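Local coordinates for protein branched-chain phosphotransacylase (Enterococcus faecalis, PDB 1YCO) that probably transfers branched-chain acyl groups between coenzyme A and phosphate, as an enzyme of the phosphate acetyltransferase and butyryltransferase family, at residues 2-8 with 71-77; 170-174 with 185-189; 97-103 with 132-137. All blocks are in the same frame, centred on the assembly; numbering follows the deposited sequence.

Interaction 1 of 3, residues 2-8 with 71-77; sequences ITVSIAG and QILLKGI
Ile6 and Leu74 sit side by side on neighbouring strands of the five-stranded parallel sheet in one alpha/beta domain, where 2-7 is the middle strand and 72-75 runs beside it, next to the edge strand 250-252. Leu74 sets CG opposite its backbone N (chi1 -173°), which carries its CD2 methyl up against Ile6 CG2 at 3.7 Å. Val4 CG1 rests against Leu74 CB (4.2 Å), and the longer Ile72 reaches back with CD1 to meet Ile2 CG2 at 4.1 Å. Branched aliphatic residues suit this face, since their staggered methyls make an uneven apolar surface into which helices 12-24 and 259-274 press Leu17, Ile14, Ala269 and Val273. The other face carries smaller groups near Leu73, which folds CD1 over Ser5, whose small hydroxyl binds the carbonyl of Ala61; Ala7 adds only a methyl. Between the faces a parallel ladder links the backbones, including Ser5 N to Ile72 O and Leu74 N to Ser5 O (2.9 Å). At its start a side chain takes over: Gln71 bends at chi2 (61°) to set OE1 before Thr3 N at 2.8 Å, like a strand carbonyl, while Gln71 N donates to Thr3 O. At the far end Gly8 and Gly76 bring the two segments together: a CB on either would run into a carbonyl oxygen of the other. Gly8 has a positive phi, and Gly8 O lies 3.4 Å from Gly76 CA. The same oxygen, Gly8 O, receives a nearly straight 2.7 Å hydrogen bond from Ile77 N.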
ATOM      1  N   ILE A   2     -28.958  -7.884  19.455  1.00 45.68           N
ATOM      2  CA  ILE A   2     -28.557  -7.313  18.177  1.00 43.60           C
ATOM      3  C   ILE A   2     -29.183  -8.028  16.990  1.00 42.27           C
ATOM      4  O   ILE A   2     -28.970  -9.221  16.790  1.00 42.83           O
ATOM      5  CB  ILE A   2     -27.014  -7.342  18.030  1.00 42.52           C
ATOM      6  CG1 ILE A   2     -26.395  -6.361  19.023  1.00 41.45           C
ATOM      7  CG2 ILE A   2     -26.610  -7.032  16.585  1.00 40.71           C
ATOM      8  CD1 ILE A   2     -24.890  -6.300  18.983  1.00 41.60           C
ATOM      9  N   THR A   3     -29.955  -7.285  16.207  1.00 41.45           N
ATOM     10  CA  THR A   3     -30.594  -7.830  15.022  1.00 42.71           C
ATOM     11  C   THR A   3     -29.808  -7.344  13.799  1.00 41.72           C
ATOM     12  O   THR A   3     -29.417  -6.179  13.732  1.00 41.88           O
ATOM     13  CB  THR A   3     -32.073  -7.351  14.906  1.00 43.10           C
ATOM     14  OG1 THR A   3     -32.812  -7.802  16.044  1.00 45.28           O
ATOM     15  CG2 THR A   3     -32.726  -7.891  13.642  1.00 41.36           C
ATOM     16  N   VAL A   4     -29.565  -8.240  12.847  1.00 40.64           N
ATOM     17  CA  VAL A   4     -28.839  -7.884  11.634  1.00 40.65           C
ATOM     18  C   VAL A   4     -29.714  -8.049  10.381  1.00 40.79           C
ATOM     19  O   VAL A   4     -30.360  -9.086  10.164  1.00 40.94           O
ATOM     20  CB  VAL A   4     -27.553  -8.745  11.455  1.00 41.32           C
ATOM     21  CG1 VAL A   4     -26.770  -8.258  10.249  1.00 40.97           C
ATOM     22  CG2 VAL A   4     -26.677  -8.675  12.701  1.00 41.12           C
ATOM     23  N   SER A   5     -29.723  -7.013   9.553  1.00 38.38           N
ATOM     24  CA  SER A   5     -30.493  -7.005   8.319  1.00 37.17           C
ATOM     25  C   SER A   5     -29.559  -7.324   7.146  1.00 36.94           C
ATOM     26  O   SER A   5     -28.532  -6.679   6.969  1.00 38.53           O
ATOM     27  CB  SER A   5     -31.138  -5.624   8.154  1.00 35.37           C
ATOM     28  OG  SER A   5     -31.809  -5.475   6.921  1.00 39.94           O
ATOM     29  N   ILE A   6     -29.917  -8.317   6.340  1.00 38.01           N
ATOM     30  CA  ILE A   6     -29.065  -8.703   5.218  1.00 37.41           C
ATOM     31  C   ILE A   6     -29.741  -8.546   3.862  1.00 39.25           C
ATOM     32  O   ILE A   6     -30.766  -9.177   3.585  1.00 39.77           O
ATOM     33  CB  ILE A   6     -28.602 -10.164   5.365  1.00 34.99           C
ATOM     34  CG1 ILE A   6     -27.997 -10.366   6.761  1.00 35.62           C
ATOM     35  CG2 ILE A   6     -27.601 -10.514   4.258  1.00 34.19           C
ATOM     36  CD1 ILE A   6     -27.370 -11.710   6.992  1.00 35.16           C
ATOM     37  N   ALA A   7     -29.150  -7.713   3.011  1.00 39.53           N
ATOM     38  CA  ALA A   7     -29.680  -7.472   1.675  1.00 41.38           C
ATOM     39  C   ALA A   7     -29.130  -8.512   0.701  1.00 43.19           C
ATOM     40  O   ALA A   7     -27.964  -8.454   0.302  1.00 43.88           O
ATOM     41  CB  ALA A   7     -29.317  -6.061   1.210  1.00 40.58           C
ATOM     42  N   GLY A   8     -29.983  -9.458   0.325  1.00 43.22           N
ATOM     43  CA  GLY A   8     -29.574 -10.506  -0.583  1.00 45.63           C
ATOM     44  C   GLY A   8     -28.741 -11.527   0.165  1.00 46.61           C
ATOM     45  O   GLY A   8     -27.690 -11.955  -0.312  1.00 46.76           O
ATOM     46  N   GLN A  71     -29.709  -3.086  14.054  1.00 42.16           N
ATOM     47  CA  GLN A  71     -28.545  -2.336  14.532  1.00 39.27           C
ATOM     48  C   GLN A  71     -27.350  -2.422  13.586  1.00 38.94           C
ATOM     49  O   GLN A  71     -26.368  -1.695  13.743  1.00 38.44           O
ATOM     50  CB  GLN A  71     -28.106  -2.854  15.909  1.00 35.71           C
ATOM     51  CG  GLN A  71     -29.096  -2.632  17.029  1.00 36.97           C
ATOM     52  CD  GLN A  71     -30.430  -3.335  16.801  1.00 35.91           C
ATOM     53  OE1 GLN A  71     -30.506  -4.568  16.723  1.00 32.46           O
ATOM     54  NE2 GLN A  71     -31.489  -2.544  16.677  1.00 35.75           N
ATOM     55  N   ILE A  72     -27.417  -3.334  12.626  1.00 37.42           N
ATOM     56  CA  ILE A  72     -26.334  -3.487  11.668  1.00 36.31           C
ATOM     57  C   ILE A  72     -26.881  -3.867  10.299  1.00 36.38           C
ATOM     58  O   ILE A  72     -27.785  -4.693  10.187  1.00 39.60           O
ATOM     59  CB  ILE A  72     -25.332  -4.581  12.105  1.00 36.16           C
ATOM     60  CG1 ILE A  72     -24.667  -4.192  13.430  1.00 36.74           C
ATOM     61  CG2 ILE A  72     -24.270  -4.770  11.033  1.00 33.57           C
ATOM     62  CD1 ILE A  72     -23.872  -5.327  14.066  1.00 34.38           C
ATOM     63  N   LEU A  73     -26.338  -3.248   9.262  1.00 34.53           N
ATOM     64  CA  LEU A  73     -26.748  -3.540   7.905  1.00 34.94           C
ATOM     65  C   LEU A  73     -25.613  -4.322   7.244  1.00 35.65           C
ATOM     66  O   LEU A  73     -24.440  -3.979   7.408  1.00 34.11           O
ATOM     67  CB  LEU A  73     -27.002  -2.240   7.141  1.00 35.67           C
ATOM     68  CG  LEU A  73     -27.501  -2.403   5.704  1.00 35.97           C
ATOM     69  CD1 LEU A  73     -28.850  -3.116   5.718  1.00 38.68           C
ATOM     70  CD2 LEU A  73     -27.624  -1.047   5.049  1.00 37.12           C
ATOM     71  N   LEU A  74     -25.965  -5.371   6.507  1.00 33.94           N
ATOM     72  CA  LEU A  74     -24.971  -6.197   5.843  1.00 37.43           C
ATOM     73  C   LEU A  74     -25.368  -6.509   4.402  1.00 37.97           C
ATOM     74  O   LEU A  74     -26.459  -7.014   4.138  1.00 37.52           O
ATOM     75  CB  LEU A  74     -24.771  -7.492   6.634  1.00 39.72           C
ATOM     76  CG  LEU A  74     -23.659  -8.455   6.211  1.00 42.52           C
ATOM     77  CD1 LEU A  74     -23.182  -9.246   7.427  1.00 44.53           C
ATOM     78  CD2 LEU A  74     -24.169  -9.400   5.120  1.00 45.28           C
ATOM     79  N   LYS A  75     -24.466  -6.205   3.476  1.00 39.36           N
ATOM     80  CA  LYS A  75     -24.708  -6.427   2.060  1.00 42.07           C
ATOM     81  C   LYS A  75     -24.364  -7.834   1.587  1.00 43.44           C
ATOM     82  O   LYS A  75     -23.186  -8.177   1.433  1.00 44.13           O
ATOM     83  CB  LYS A  75     -23.911  -5.422   1.228  1.00 42.09           C
ATOM     84  CG  LYS A  75     -24.189  -5.514  -0.263  1.00 43.17           C
ATOM     85  CD  LYS A  75     -23.245  -4.649  -1.066  1.00 44.35           C
ATOM     86  CE  LYS A  75     -22.018  -5.421  -1.496  1.00 47.21           C
ATOM     87  NZ  LYS A  75     -22.359  -6.507  -2.461  1.00 47.47           N
ATOM     88  N   GLY A  76     -25.396  -8.642   1.352  1.00 44.61           N
ATOM     89  CA  GLY A  76     -25.191  -9.996   0.865  1.00 44.61           C
ATOM     90  C   GLY A  76     -24.891  -9.913  -0.621  1.00 46.19           C
ATOM     91  O   GLY A  76     -23.981  -9.191  -1.024  1.00 44.92           O
ATOM     92  N   ILE A  77     -25.651 -10.634  -1.442  1.00 48.34           N
ATOM     93  CA  ILE A  77     -25.439 -10.597  -2.891  1.00 49.56           C
ATOM     94  C   ILE A  77     -26.393  -9.586  -3.538  1.00 49.82           C
ATOM     95  O   ILE A  77     -27.568  -9.868  -3.746  1.00 49.18           O
ATOM     96  CB  ILE A  77     -25.642 -11.993  -3.518  1.00 50.43           C
ATOM     97  CG1 ILE A  77     -24.589 -12.954  -2.972  1.00 49.96           C
ATOM     98  CG2 ILE A  77     -25.526 -11.911  -5.043  1.00 51.14           C
ATOM     99  CD1 ILE A  77     -24.691 -14.357  -3.540  1.00 51.97           C
TER

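Interaction 2 of 3, residues 170-174 with 185-189; sequences AKEVT and VFGPL
Ala170 directs its methyl at the bond joining Gly187 to Pro188, where CB comes within 3.5 Å of Pro188 N and 3.9 Å of Pro188 CG. That peptide is cis, and the chain turns a corner at the proline. The small alanine lets the helix settle onto the bend, and Gly187 offers it bare backbone. The local axes of 170-174 and 185-187 are inclined at 157°, within helix 165-177 and strand 184-189 of the beta-alpha-beta unit that begins with strand 150-154. One turn further along, Thr174 spreads its two branches over the strand. With OG1 beside its own backbone N (chi1 -63°), CG2 points anti to that N and reaches Val185 O at 3.7 Å and, obliquely, Phe186 CD1 at 4.0 Å. The Phe186 CB bond points away from the helix, yet its ring still meets this methyl and also touches Tyr205. Thr174 OG1 donates a 2.6 Å hydrogen bond to Ala170 O from above the carbonyl plane, while Thr174 N approaches from the opposite face; OG1 also lies 3.2 Å from Gly187 N. A water can donate to Thr174 O and Val185 O, although it has further acceptors to share between. A beta-branched alcohol suits this place, pairing a helix-bound hydroxyl with a methyl that meets the strand. Apolar fit of small groups against backbone thus carries much of the contact, with polar atoms close by.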
ATOM      1  N   ALA A 170      -1.194  16.378   4.945  1.00 33.06           N
ATOM      2  CA  ALA A 170      -0.936  15.955   6.319  1.00 33.95           C
ATOM      3  C   ALA A 170      -0.646  17.149   7.219  1.00 33.65           C
ATOM      4  O   ALA A 170      -1.200  17.272   8.312  1.00 34.65           O
ATOM      5  CB  ALA A 170       0.240  14.981   6.368  1.00 31.04           C
ATOM      6  N   LYS A 171       0.241  18.021   6.761  1.00 35.41           N
ATOM      7  CA  LYS A 171       0.605  19.199   7.534  1.00 36.75           C
ATOM      8  C   LYS A 171      -0.592  20.120   7.804  1.00 36.50           C
ATOM      9  O   LYS A 171      -0.702  20.675   8.891  1.00 36.38           O
ATOM     10  CB  LYS A 171       1.711  19.985   6.819  1.00 38.77           C
ATOM     11  CG  LYS A 171       2.113  21.263   7.547  1.00 43.79           C
ATOM     12  CD  LYS A 171       3.157  22.068   6.775  1.00 47.62           C
ATOM     13  CE  LYS A 171       2.634  22.527   5.411  1.00 49.87           C
ATOM     14  NZ  LYS A 171       1.378  23.332   5.525  1.00 55.17           N
ATOM     15  N   GLU A 172      -1.486  20.282   6.831  1.00 34.72           N
ATOM     16  CA  GLU A 172      -2.637  21.158   7.040  1.00 36.85           C
ATOM     17  C   GLU A 172      -3.648  20.590   8.026  1.00 36.35           C
ATOM     18  O   GLU A 172      -4.138  21.301   8.900  1.00 37.57           O
ATOM     19  CB  GLU A 172      -3.351  21.445   5.730  1.00 39.69           C
ATOM     20  CG  GLU A 172      -2.507  22.125   4.694  1.00 44.32           C
ATOM     21  CD  GLU A 172      -3.231  22.185   3.371  1.00 48.17           C
ATOM     22  OE1 GLU A 172      -3.877  21.173   3.022  1.00 49.79           O
ATOM     23  OE2 GLU A 172      -3.162  23.230   2.682  1.00 51.15           O
ATOM     24  N   VAL A 173      -3.956  19.308   7.880  1.00 36.38           N
ATOM     25  CA  VAL A 173      -4.912  18.635   8.751  1.00 35.00           C
ATOM     26  C   VAL A 173      -4.347  18.594  10.169  1.00 34.92           C
ATOM     27  O   VAL A 173      -5.083  18.663  11.153  1.00 36.28           O
ATOM     28  CB  VAL A 173      -5.183  17.197   8.237  1.00 36.02           C
ATOM     29  CG1 VAL A 173      -6.180  16.476   9.139  1.00 34.93           C
ATOM     30  CG2 VAL A 173      -5.718  17.260   6.807  1.00 34.25           C
ATOM     31  N   THR A 174      -3.029  18.477  10.270  1.00 35.78           N
ATOM     32  CA  THR A 174      -2.371  18.458  11.570  1.00 35.60           C
ATOM     33  C   THR A 174      -2.608  19.815  12.241  1.00 35.51           C
ATOM     34  O   THR A 174      -3.051  19.886  13.389  1.00 34.75           O
ATOM     35  CB  THR A 174      -0.847  18.216  11.422  1.00 34.98           C
ATOM     36  OG1 THR A 174      -0.622  16.921  10.851  1.00 33.97           O
ATOM     37  CG2 THR A 174      -0.154  18.295  12.778  1.00 35.58           C
ATOM     38  N   VAL A 185      -3.271  14.006  16.632  1.00 35.86           N
ATOM     39  CA  VAL A 185      -3.247  13.856  15.180  1.00 35.96           C
ATOM     40  C   VAL A 185      -1.949  14.459  14.639  1.00 35.75           C
ATOM     41  O   VAL A 185      -1.674  15.640  14.863  1.00 36.99           O
ATOM     42  CB  VAL A 185      -4.448  14.588  14.519  1.00 35.07           C
ATOM     43  CG1 VAL A 185      -4.508  14.266  13.040  1.00 35.53           C
ATOM     44  CG2 VAL A 185      -5.755  14.180  15.194  1.00 36.25           C
ATOM     45  N   PHE A 186      -1.150  13.651  13.937  1.00 35.16           N
ATOM     46  CA  PHE A 186       0.121  14.125  13.368  1.00 32.87           C
ATOM     47  C   PHE A 186       0.544  13.499  12.033  1.00 31.17           C
ATOM     48  O   PHE A 186       0.375  12.303  11.808  1.00 31.19           O
ATOM     49  CB  PHE A 186       1.276  13.919  14.351  1.00 32.07           C
ATOM     50  CG  PHE A 186       2.590  14.465  13.848  1.00 33.61           C
ATOM     51  CD1 PHE A 186       2.830  15.840  13.858  1.00 34.78           C
ATOM     52  CD2 PHE A 186       3.553  13.629  13.310  1.00 34.72           C
ATOM     53  CE1 PHE A 186       4.002  16.375  13.338  1.00 33.51           C
ATOM     54  CE2 PHE A 186       4.730  14.154  12.787  1.00 36.88           C
ATOM     55  CZ  PHE A 186       4.949  15.536  12.804  1.00 37.35           C
ATOM     56  N   GLY A 187       1.137  14.329  11.186  1.00 29.82           N
ATOM     57  CA  GLY A 187       1.627  13.912   9.888  1.00 29.86           C
ATOM     58  C   GLY A 187       2.421  15.087   9.323  1.00 31.23           C
ATOM     59  O   GLY A 187       2.309  16.196   9.839  1.00 32.82           O
ATOM     60  N   PRO A 188       3.222  14.897   8.270  1.00 31.02           N
ATOM     61  CA  PRO A 188       3.449  13.646   7.542  1.00 31.89           C
ATOM     62  C   PRO A 188       4.211  12.591   8.354  1.00 32.77           C
ATOM     63  O   PRO A 188       5.150  12.902   9.081  1.00 32.98           O
ATOM     64  CB  PRO A 188       4.272  14.084   6.322  1.00 31.32           C
ATOM     65  CG  PRO A 188       4.140  15.558   6.266  1.00 33.89           C
ATOM     66  CD  PRO A 188       4.029  15.981   7.696  1.00 30.63           C
ATOM     67  N   LEU A 189       3.803  11.339   8.212  1.00 34.15           N
ATOM     68  CA  LEU A 189       4.470  10.244   8.889  1.00 31.98           C
ATOM     69  C   LEU A 189       4.472   9.084   7.916  1.00 31.27           C
ATOM     70  O   LEU A 189       3.505   8.874   7.185  1.00 29.29           O
ATOM     71  CB  LEU A 189       3.737   9.807  10.158  1.00 34.54           C
ATOM     72  CG  LEU A 189       4.224  10.249  11.531  1.00 36.75           C
ATOM     73  CD1 LEU A 189       3.542   9.380  12.582  1.00 36.39           C
ATOM     74  CD2 LEU A 189       5.749  10.103  11.653  1.00 38.56           C
TER
HETATM   75  O   HOH W   1      -2.839  18.180  15.573  1.00 31.35           O

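Interaction 3 of 3, residues 97-103 with 132-137; sequences KPILSHV and EIVENA
Asn136 reaches from helix 127-143 to the start of strand 101-107 and spends both amide hydrogens on one backbone and one side-chain oxygen. ND2 donates to Ile99 O at 3.1 Å and to Ser101 OG at 3.0 Å, both acceptors lying close to the amide plane, so the two bonds fix the rotation of the group. An asparagine suits the position because its other end, OD1, can accept from a water that also takes the N-H of Ile99 and lies near Glu132 OE1. Beside this polar centre the packing is tight: Ile99 CG1, in the crowded position between backbone N and carbonyl carbon (chi1 78°), touches Glu132 CB at 3.6 Å. Further along the strand Val103 CG2 makes ordinary apolar contact with Ala137 CB (4.2 Å). The outer end is the solvent side. There exposed Pro98 and Glu132 cross their side chains at about a right angle, with Pro98 CG 3.2 Å from Glu132 OE1, while Lys97 sends its ammonium away to a salt bridge with Glu139. A helix laid over a mixed sheet, here on strand 101-107 between 113-117 and the edge strand 238-244, is consistent with the layered alpha/beta domains of phosphate acetyl/butyryltransferases and their isocitrate dehydrogenase-like relatives.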
ATOM      1  N   LYS A  97     -23.757  11.896   9.968  1.00 40.40           N
ATOM      2  CA  LYS A  97     -22.426  12.482  10.121  1.00 37.85           C
ATOM      3  C   LYS A  97     -22.163  13.261   8.848  1.00 36.54           C
ATOM      4  O   LYS A  97     -22.626  12.868   7.776  1.00 36.70           O
ATOM      5  CB  LYS A  97     -21.361  11.394  10.286  1.00 39.51           C
ATOM      6  CG  LYS A  97     -21.431  10.657  11.600  1.00 40.50           C
ATOM      7  CD  LYS A  97     -21.235  11.619  12.735  1.00 41.89           C
ATOM      8  CE  LYS A  97     -21.271  10.923  14.064  1.00 45.25           C
ATOM      9  NZ  LYS A  97     -21.033  11.934  15.149  1.00 49.69           N
ATOM     10  N   PRO A  98     -21.420  14.375   8.947  1.00 35.46           N
ATOM     11  CA  PRO A  98     -21.094  15.219   7.790  1.00 35.77           C
ATOM     12  C   PRO A  98     -20.838  14.412   6.514  1.00 35.93           C
ATOM     13  O   PRO A  98     -21.331  14.759   5.436  1.00 35.48           O
ATOM     14  CB  PRO A  98     -19.859  15.978   8.262  1.00 34.57           C
ATOM     15  CG  PRO A  98     -20.147  16.179   9.710  1.00 34.88           C
ATOM     16  CD  PRO A  98     -20.720  14.847  10.156  1.00 34.76           C
ATOM     17  N   ILE A  99     -20.073  13.332   6.639  1.00 35.42           N
ATOM     18  CA  ILE A  99     -19.768  12.484   5.488  1.00 35.97           C
ATOM     19  C   ILE A  99     -19.638  11.012   5.881  1.00 35.64           C
ATOM     20  O   ILE A  99     -19.463  10.685   7.051  1.00 34.54           O
ATOM     21  CB  ILE A  99     -18.437  12.879   4.816  1.00 37.48           C
ATOM     22  CG1 ILE A  99     -17.273  12.340   5.636  1.00 38.28           C
ATOM     23  CG2 ILE A  99     -18.321  14.396   4.689  1.00 39.30           C
ATOM     24  CD1 ILE A  99     -16.308  11.499   4.829  1.00 37.94           C
ATOM     25  N   LEU A 100     -19.725  10.130   4.890  1.00 35.25           N
ATOM     26  CA  LEU A 100     -19.570   8.704   5.124  1.00 34.18           C
ATOM     27  C   LEU A 100     -18.115   8.347   4.816  1.00 34.01           C
ATOM     28  O   LEU A 100     -17.488   8.947   3.945  1.00 33.29           O
ATOM     29  CB  LEU A 100     -20.491   7.893   4.201  1.00 34.81           C
ATOM     30  CG  LEU A 100     -22.018   8.014   4.367  1.00 38.20           C
ATOM     31  CD1 LEU A 100     -22.721   7.187   3.294  1.00 35.19           C
ATOM     32  CD2 LEU A 100     -22.431   7.545   5.756  1.00 36.53           C
ATOM     33  N   SER A 101     -17.586   7.371   5.536  1.00 32.34           N
ATOM     34  CA  SER A 101     -16.227   6.936   5.318  1.00 32.97           C
ATOM     35  C   SER A 101     -16.162   5.440   5.590  1.00 31.00           C
ATOM     36  O   SER A 101     -17.128   4.843   6.058  1.00 30.55           O
ATOM     37  CB  SER A 101     -15.256   7.679   6.260  1.00 34.83           C
ATOM     38  OG  SER A 101     -15.485   7.371   7.634  1.00 35.60           O
ATOM     39  N   HIS A 102     -15.029   4.829   5.284  1.00 30.02           N
ATOM     40  CA  HIS A 102     -14.885   3.424   5.566  1.00 30.10           C
ATOM     41  C   HIS A 102     -13.747   3.330   6.552  1.00 29.03           C
ATOM     42  O   HIS A 102     -12.735   4.032   6.440  1.00 28.52           O
ATOM     43  CB  HIS A 102     -14.580   2.629   4.303  1.00 32.26           C
ATOM     44  CG  HIS A 102     -14.444   1.155   4.537  1.00 34.95           C
ATOM     45  ND1 HIS A 102     -13.344   0.599   5.154  1.00 34.60           N
ATOM     46  CD2 HIS A 102     -15.278   0.125   4.254  1.00 36.17           C
ATOM     47  CE1 HIS A 102     -13.505  -0.710   5.243  1.00 37.51           C
ATOM     48  NE2 HIS A 102     -14.671  -1.023   4.705  1.00 38.67           N
ATOM     49  N   VAL A 103     -13.944   2.475   7.540  1.00 27.49           N
ATOM     50  CA  VAL A 103     -12.958   2.259   8.579  1.00 29.42           C
ATOM     51  C   VAL A 103     -12.768   0.759   8.763  1.00 30.11           C
ATOM     52  O   VAL A 103     -13.733   0.003   8.837  1.00 30.87           O
ATOM     53  CB  VAL A 103     -13.416   2.863   9.928  1.00 29.20           C
ATOM     54  CG1 VAL A 103     -12.483   2.416  11.057  1.00 28.02           C
ATOM     55  CG2 VAL A 103     -13.442   4.383   9.836  1.00 27.26           C
ATOM     56  N   GLU A 132     -12.968  15.243   8.216  1.00 33.02           N
ATOM     57  CA  GLU A 132     -14.133  14.465   8.608  1.00 34.64           C
ATOM     58  C   GLU A 132     -13.799  12.973   8.725  1.00 33.55           C
ATOM     59  O   GLU A 132     -14.388  12.276   9.549  1.00 33.89           O
ATOM     60  CB  GLU A 132     -15.281  14.652   7.603  1.00 38.82           C
ATOM     61  CG  GLU A 132     -16.037  15.990   7.703  1.00 43.44           C
ATOM     62  CD  GLU A 132     -16.451  16.330   9.132  1.00 45.16           C
ATOM     63  OE1 GLU A 132     -16.994  15.446   9.829  1.00 46.65           O
ATOM     64  OE2 GLU A 132     -16.234  17.486   9.552  1.00 46.16           O
ATOM     65  N   ILE A 133     -12.877  12.485   7.889  1.00 31.91           N
ATOM     66  CA  ILE A 133     -12.459  11.077   7.932  1.00 31.25           C
ATOM     67  C   ILE A 133     -11.806  10.779   9.281  1.00 29.33           C
ATOM     68  O   ILE A 133     -12.024   9.717   9.862  1.00 24.67           O
ATOM     69  CB  ILE A 133     -11.452  10.741   6.806  1.00 33.17           C
ATOM     70  CG1 ILE A 133     -12.163  10.775   5.457  1.00 35.43           C
ATOM     71  CG2 ILE A 133     -10.837   9.367   7.020  1.00 30.53           C
ATOM     72  CD1 ILE A 133     -11.210  10.725   4.277  1.00 39.22           C
ATOM     73  N   VAL A 134     -11.018  11.731   9.764  1.00 28.10           N
ATOM     74  CA  VAL A 134     -10.346  11.600  11.043  1.00 32.01           C
ATOM     75  C   VAL A 134     -11.417  11.563  12.139  1.00 34.17           C
ATOM     76  O   VAL A 134     -11.443  10.649  12.958  1.00 35.05           O
ATOM     77  CB  VAL A 134      -9.365  12.781  11.273  1.00 31.56           C
ATOM     78  CG1 VAL A 134      -8.782  12.727  12.671  1.00 32.02           C
ATOM     79  CG2 VAL A 134      -8.243  12.723  10.241  1.00 31.41           C
ATOM     80  N   GLU A 135     -12.321  12.535  12.126  1.00 36.02           N
ATOM     81  CA  GLU A 135     -13.392  12.585  13.106  1.00 36.46           C
ATOM     82  C   GLU A 135     -14.154  11.256  13.185  1.00 34.55           C
ATOM     83  O   GLU A 135     -14.342  10.714  14.272  1.00 33.61           O
ATOM     84  CB  GLU A 135     -14.347  13.724  12.761  1.00 40.41           C
ATOM     85  CG  GLU A 135     -13.669  15.075  12.730  1.00 45.09           C
ATOM     86  CD  GLU A 135     -13.212  15.530  14.101  1.00 50.89           C
ATOM     87  OE1 GLU A 135     -12.561  14.735  14.815  1.00 54.00           O
ATOM     88  OE2 GLU A 135     -13.500  16.693  14.464  1.00 55.19           O
ATOM     89  N   ASN A 136     -14.586  10.734  12.037  1.00 31.70           N
ATOM     90  CA  ASN A 136     -15.307   9.458  11.985  1.00 32.53           C
ATOM     91  C   ASN A 136     -14.499   8.319  12.656  1.00 33.38           C
ATOM     92  O   ASN A 136     -15.039   7.587  13.507  1.00 32.45           O
ATOM     93  CB  ASN A 136     -15.637   9.080  10.522  1.00 33.47           C
ATOM     94  CG  ASN A 136     -16.903   9.784   9.978  1.00 35.82           C
ATOM     95  OD1 ASN A 136     -17.373  10.787  10.531  1.00 38.10           O
ATOM     96  ND2 ASN A 136     -17.440   9.261   8.875  1.00 34.28           N
ATOM     97  N   ALA A 137     -13.221   8.178  12.282  1.00 33.16           N
ATOM     98  CA  ALA A 137     -12.350   7.144  12.853  1.00 34.45           C
ATOM     99  C   ALA A 137     -12.055   7.418  14.327  1.00 35.16           C
ATOM    100  O   ALA A 137     -11.936   6.484  15.125  1.00 35.58           O
ATOM    101  CB  ALA A 137     -11.046   7.034  12.063  1.00 31.71           C
TER
HETATM  102  O   HOH W   2     -18.045  13.074   8.883  1.00 34.01           O
HETATM  103  O   HOH W   3     -12.892   7.518   9.027  1.00 24.99           O

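From the N terminus, interaction 1 comes first: it closes a loop of 62 residues, bringing strand 72-75 beside strand 2-7 after two helices and two further strands have been laid down. Interaction 3 follows, closing a 28-residue excursion through strand 113-117, and interaction 2 closes a loop of only ten residues, 175-184, from helix 165-177 to strand 184-189. The three are in series, so none nests within or crosses another. Interaction 1 belongs to the five-stranded parallel sheet, whereas interactions 2 and 3 share the mixed six-stranded one, with centres about 17 Å apart, and touch where Val185 CG2 meets Val134 CG1. Interactions 1 and 2, centres about 36 Å apart, lie on opposite sides of the chain's centre.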